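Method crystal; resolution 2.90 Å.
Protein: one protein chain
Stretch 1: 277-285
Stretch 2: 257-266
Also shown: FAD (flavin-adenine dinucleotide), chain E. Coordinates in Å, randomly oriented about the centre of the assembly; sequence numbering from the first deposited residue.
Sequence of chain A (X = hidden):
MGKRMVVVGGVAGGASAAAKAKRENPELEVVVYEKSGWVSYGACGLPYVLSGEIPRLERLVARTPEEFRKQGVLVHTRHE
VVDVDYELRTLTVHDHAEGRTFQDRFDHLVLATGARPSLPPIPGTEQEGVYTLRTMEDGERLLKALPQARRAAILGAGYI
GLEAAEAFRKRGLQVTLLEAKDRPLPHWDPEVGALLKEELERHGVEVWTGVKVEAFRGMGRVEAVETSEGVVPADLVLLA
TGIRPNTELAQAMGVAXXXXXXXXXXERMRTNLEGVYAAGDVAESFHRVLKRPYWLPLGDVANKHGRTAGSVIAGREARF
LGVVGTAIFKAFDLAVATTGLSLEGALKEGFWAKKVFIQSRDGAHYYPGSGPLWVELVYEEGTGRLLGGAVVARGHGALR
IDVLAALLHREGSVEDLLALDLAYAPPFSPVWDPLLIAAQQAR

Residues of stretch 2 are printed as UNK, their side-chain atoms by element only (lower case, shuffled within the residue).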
# COMPACT_ATOMS: atom_id res chain seq x y z
N TYR A 277 -18.91 -27.65 10.92
CA TYR A 277 -18.31 -26.51 10.28
C TYR A 277 -17.03 -26.88 9.51
O TYR A 277 -16.36 -27.83 9.86
CB TYR A 277 -17.95 -25.52 11.37
CG TYR A 277 -19.17 -24.98 12.06
CD1 TYR A 277 -19.82 -23.87 11.57
CD2 TYR A 277 -19.68 -25.59 13.19
CE1 TYR A 277 -20.90 -23.40 12.15
CE2 TYR A 277 -20.78 -25.13 13.77
CZ TYR A 277 -21.41 -24.04 13.24
OH TYR A 277 -22.55 -23.57 13.82
N ALA A 278 -16.67 -26.12 8.47
CA ALA A 278 -15.34 -26.29 7.93
C ALA A 278 -14.60 -24.98 7.82
O ALA A 278 -15.22 -24.03 7.40
CB ALA A 278 -15.39 -27.00 6.59
N ALA A 279 -13.28 -24.98 8.12
CA ALA A 279 -12.38 -23.80 8.06
C ALA A 279 -10.97 -24.04 7.47
O ALA A 279 -10.34 -25.07 7.75
CB ALA A 279 -12.28 -23.19 9.44
N GLY A 280 -10.46 -23.12 6.65
CA GLY A 280 -9.08 -23.22 6.20
C GLY A 280 -8.85 -23.85 4.83
O GLY A 280 -9.65 -23.67 3.90
N ASP A 281 -7.77 -24.59 4.66
CA ASP A 281 -7.45 -24.95 3.30
C ASP A 281 -8.31 -26.08 2.77
O ASP A 281 -8.18 -26.43 1.63
CB ASP A 281 -5.99 -25.32 3.11
CG ASP A 281 -5.05 -24.14 3.23
OD1 ASP A 281 -5.55 -22.98 3.28
OD2 ASP A 281 -3.82 -24.41 3.26
N VAL A 282 -9.17 -26.66 3.57
CA VAL A 282 -10.02 -27.73 3.15
C VAL A 282 -11.35 -27.14 2.70
O VAL A 282 -12.23 -27.86 2.26
CB VAL A 282 -10.30 -28.60 4.37
CG1 VAL A 282 -11.01 -27.83 5.40
CG2 VAL A 282 -11.14 -29.73 4.06
N ALA A 283 -11.54 -25.82 2.80
CA ALA A 283 -12.86 -25.23 2.55
C ALA A 283 -12.98 -24.23 1.40
O ALA A 283 -12.09 -23.43 1.20
CB ALA A 283 -13.32 -24.62 3.74
N GLU A 284 -14.06 -24.29 0.65
CA GLU A 284 -14.29 -23.37 -0.45
C GLU A 284 -14.64 -22.01 0.13
O GLU A 284 -15.08 -21.89 1.26
CB GLU A 284 -15.50 -23.77 -1.27
CG GLU A 284 -15.46 -25.07 -1.96
CD GLU A 284 -16.71 -25.34 -2.81
OE1 GLU A 284 -16.53 -25.96 -3.90
OE2 GLU A 284 -17.86 -24.94 -2.37
N SER A 285 -14.47 -20.96 -0.65
CA SER A 285 -14.87 -19.60 -0.28
C SER A 285 -15.59 -18.98 -1.47
O SER A 285 -15.39 -19.39 -2.63
CB SER A 285 -13.68 -18.73 0.14
OG SER A 285 -12.81 -19.32 1.10
N UNK A 257 -19.05 -31.96 -0.71
CA UNK A 257 -17.98 -31.23 -1.36
C UNK A 257 -18.57 -30.27 -2.39
O UNK A 257 -19.62 -30.54 -2.97
c UNK A 257 -15.21 -33.87 -1.72
c UNK A 257 -16.98 -32.17 -1.98
c UNK A 257 -15.83 -32.32 0.17
c UNK A 257 -16.34 -33.12 -1.01
N UNK A 258 -17.90 -29.15 -2.59
CA UNK A 258 -18.36 -28.19 -3.56
C UNK A 258 -17.76 -28.53 -4.90
O UNK A 258 -17.02 -29.48 -5.01
N UNK A 259 -18.08 -27.77 -5.92
CA UNK A 259 -17.59 -28.12 -7.25
C UNK A 259 -16.05 -28.08 -7.40
O UNK A 259 -15.51 -28.70 -8.26
c UNK A 259 -18.26 -27.10 -8.13
c UNK A 259 -18.70 -25.99 -7.24
c UNK A 259 -18.90 -26.54 -5.89
N UNK A 260 -15.35 -27.36 -6.53
CA UNK A 260 -13.92 -27.27 -6.60
C UNK A 260 -13.25 -28.42 -5.97
O UNK A 260 -12.04 -28.58 -6.07
o UNK A 260 -13.50 -26.51 -4.31
c UNK A 260 -14.23 -24.90 -5.93
c UNK A 260 -13.42 -26.14 -5.70
N UNK A 261 -13.96 -29.18 -5.17
CA UNK A 261 -13.34 -30.28 -4.49
C UNK A 261 -13.10 -30.09 -3.03
O UNK A 261 -12.86 -31.09 -2.27
N UNK A 262 -13.15 -28.83 -2.63
CA UNK A 262 -13.03 -28.47 -1.26
C UNK A 262 -14.41 -28.62 -0.59
O UNK A 262 -15.43 -28.76 -1.28
c UNK A 262 -12.55 -27.13 -1.19
N UNK A 263 -14.46 -28.62 0.75
CA UNK A 263 -15.74 -28.72 1.47
C UNK A 263 -16.54 -27.49 1.19
O UNK A 263 -15.99 -26.42 1.18
c UNK A 263 -16.80 -28.54 3.67
c UNK A 263 -14.48 -30.20 4.69
c UNK A 263 -15.01 -30.17 3.38
c UNK A 263 -15.53 -28.81 2.96
N UNK A 264 -17.84 -27.65 0.94
CA UNK A 264 -18.77 -26.54 0.69
C UNK A 264 -19.19 -25.85 1.97
O UNK A 264 -19.30 -26.48 2.98
c UNK A 264 -19.92 -27.07 0.06
N UNK A 265 -19.40 -24.54 1.93
CA UNK A 265 -19.78 -23.80 3.16
C UNK A 265 -20.70 -22.62 2.86
O UNK A 265 -20.72 -22.14 1.75
c UNK A 265 -18.53 -23.24 4.00
c UNK A 265 -17.51 -24.28 4.17
o UNK A 265 -17.95 -22.08 3.39
N UNK A 266 -21.43 -22.16 3.88
CA UNK A 266 -22.15 -20.91 3.81
C UNK A 266 -21.43 -19.76 4.48
O UNK A 266 -20.29 -19.92 4.86
c UNK A 266 -23.62 -21.42 5.79
o UNK A 266 -24.74 -21.72 6.25
c UNK A 266 -23.56 -21.06 4.35
o UNK A 266 -22.62 -21.37 6.46
PA FAD E . -3.06 -26.71 7.26
O1A FAD E . -2.79 -27.55 5.90
O2A FAD E . -2.18 -25.51 7.66
O5B FAD E . -3.08 -27.73 8.58
C5B FAD E . -3.88 -28.97 8.62
C4B FAD E . -3.40 -29.91 9.73
O4B FAD E . -4.52 -30.70 10.08
C3B FAD E . -2.23 -30.76 9.29
O3B FAD E . -1.01 -30.53 10.09
C2B FAD E . -2.77 -32.10 9.54
O2B FAD E . -1.67 -32.69 10.23
C1B FAD E . -4.06 -31.93 10.40
N9A FAD E . -5.03 -33.01 10.03
C8A FAD E . -5.36 -33.41 8.75
N7A FAD E . -6.15 -34.52 8.74
C5A FAD E . -6.36 -34.85 10.04
C6A FAD E . -7.13 -35.93 10.71
N6A FAD E . -7.83 -36.79 9.92
N1A FAD E . -7.09 -35.96 12.07
C2A FAD E . -6.37 -35.01 12.79
N3A FAD E . -5.63 -33.97 12.28
C4A FAD E . -5.61 -33.86 10.90
N1 FAD E . -0.38 -18.36 2.82
C2 FAD E . -0.41 -16.99 2.68
O2 FAD E . -1.49 -16.35 2.85
N3 FAD E . 0.73 -16.34 2.39
C4 FAD E . 1.96 -16.94 2.25
O4 FAD E . 3.06 -16.31 1.99
C4X FAD E . 2.06 -18.42 2.44
N5 FAD E . 3.28 -19.05 2.33
C5X FAD E . 3.31 -20.41 2.48
C6 FAD E . 4.53 -21.11 2.35
C7 FAD E . 4.59 -22.50 2.52
C7M FAD E . 5.92 -23.18 2.38
C8 FAD E . 3.34 -23.29 2.86
C8M FAD E . 3.33 -24.78 3.05
C9 FAD E . 2.11 -22.61 2.96
C9A FAD E . 2.01 -21.20 2.79
N10 FAD E . 0.73 -20.53 2.94
C10 FAD E . 0.75 -19.12 2.75
C1' FAD E . -0.54 -21.24 3.19
C2' FAD E . -0.77 -21.70 4.59
O2' FAD E . 0.12 -22.75 4.94
C3' FAD E . -2.15 -22.30 4.72
O3' FAD E . -3.08 -21.55 3.96
C4' FAD E . -2.45 -22.24 6.23
O4' FAD E . -1.48 -22.90 7.12
C5' FAD E . -3.92 -22.62 6.53
O5' FAD E . -4.12 -24.02 6.70
P FAD E . -5.32 -24.72 7.54
O1P FAD E . -5.26 -24.30 9.00
O2P FAD E . -6.67 -25.00 6.84
O3P FAD E . -4.63 -26.18 7.45

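Position 257 carries four side-chain carbons, forked at the second, and none comes within 6 Å of stretch 1. A fork one carbon beyond CB marks leucine, Leu257. Position 258 has no side-chain atoms and is therefore glycine. Its CA lies 2.9 Å from Glu284 OE1, and an ideal CB would fall 1.8 Å from that same oxygen, so the bare backbone leaves room for the carboxylate.

At 259, three carbons close a ring onto the backbone N: proline. Pro259 N is 3.1 Å from Glu284 OE1 but has no hydrogen to share, so this is mere proximity. Its phi of -64° suits the type I turn that runs from Gly258 to position 261.

Position 260 has one carbon bearing an oxygen and a second carbon, the pattern of threonine. Thr260 donates twice to Glu284 OE1, from N at 3.2 Å and from OG1 at 3.1 Å. The same OG1 accepts a hydrogen bond from the backbone N of position 262 at 2.9 Å, so the hydroxyl both grips the glutamate and braces the turn.

Position 261 again lacks a side chain. With phi at 107° and psi at -18°, a CB would be jammed against the preceding carbonyl oxygen, which calls for glycine, Gly261.

A single carbon at 262 identifies alanine. Ala262 CB points toward stretch 1, 3.5 Å from Val282 O and 3.6 Å from Glu284 CG, a small methyl in a tight place.

Four carbons at 263, forked at the first with one arm two carbons long, spell isoleucine. Ile263 reaches two apolar neighbours: CG2 lies 3.6 Å from Ala278 CB, and CD1 lies 3.4 Å from Val282 CG2.

Position 264 has one carbon, hence Ala264; although CB points away overall, it still lies 3.8 Å from Glu284 OE2. At 265, one carbon again carries an oxygen and a carbon. This is Thr265, whose methyl CG2 rests 4.2 Å from Ala283 CB. Position 266 has two carbons, the second bearing two oxygens: Asp266, which makes no contact with stretch 1.

The contact combines a backbone clasp with a side-chain anchor. Ile263 N donates to Val282 O at 2.8 Å, and Glu284 N donates to Ile263 O at 2.9 Å, forming a single beta bridge between Ile263 and Ala283. Apolar packing around Ile263 reinforces it, while Glu284 extends to the turn, where Thr260 holds its carboxylate.

Stretch 2, residues 257-266: LGPTGAIATD
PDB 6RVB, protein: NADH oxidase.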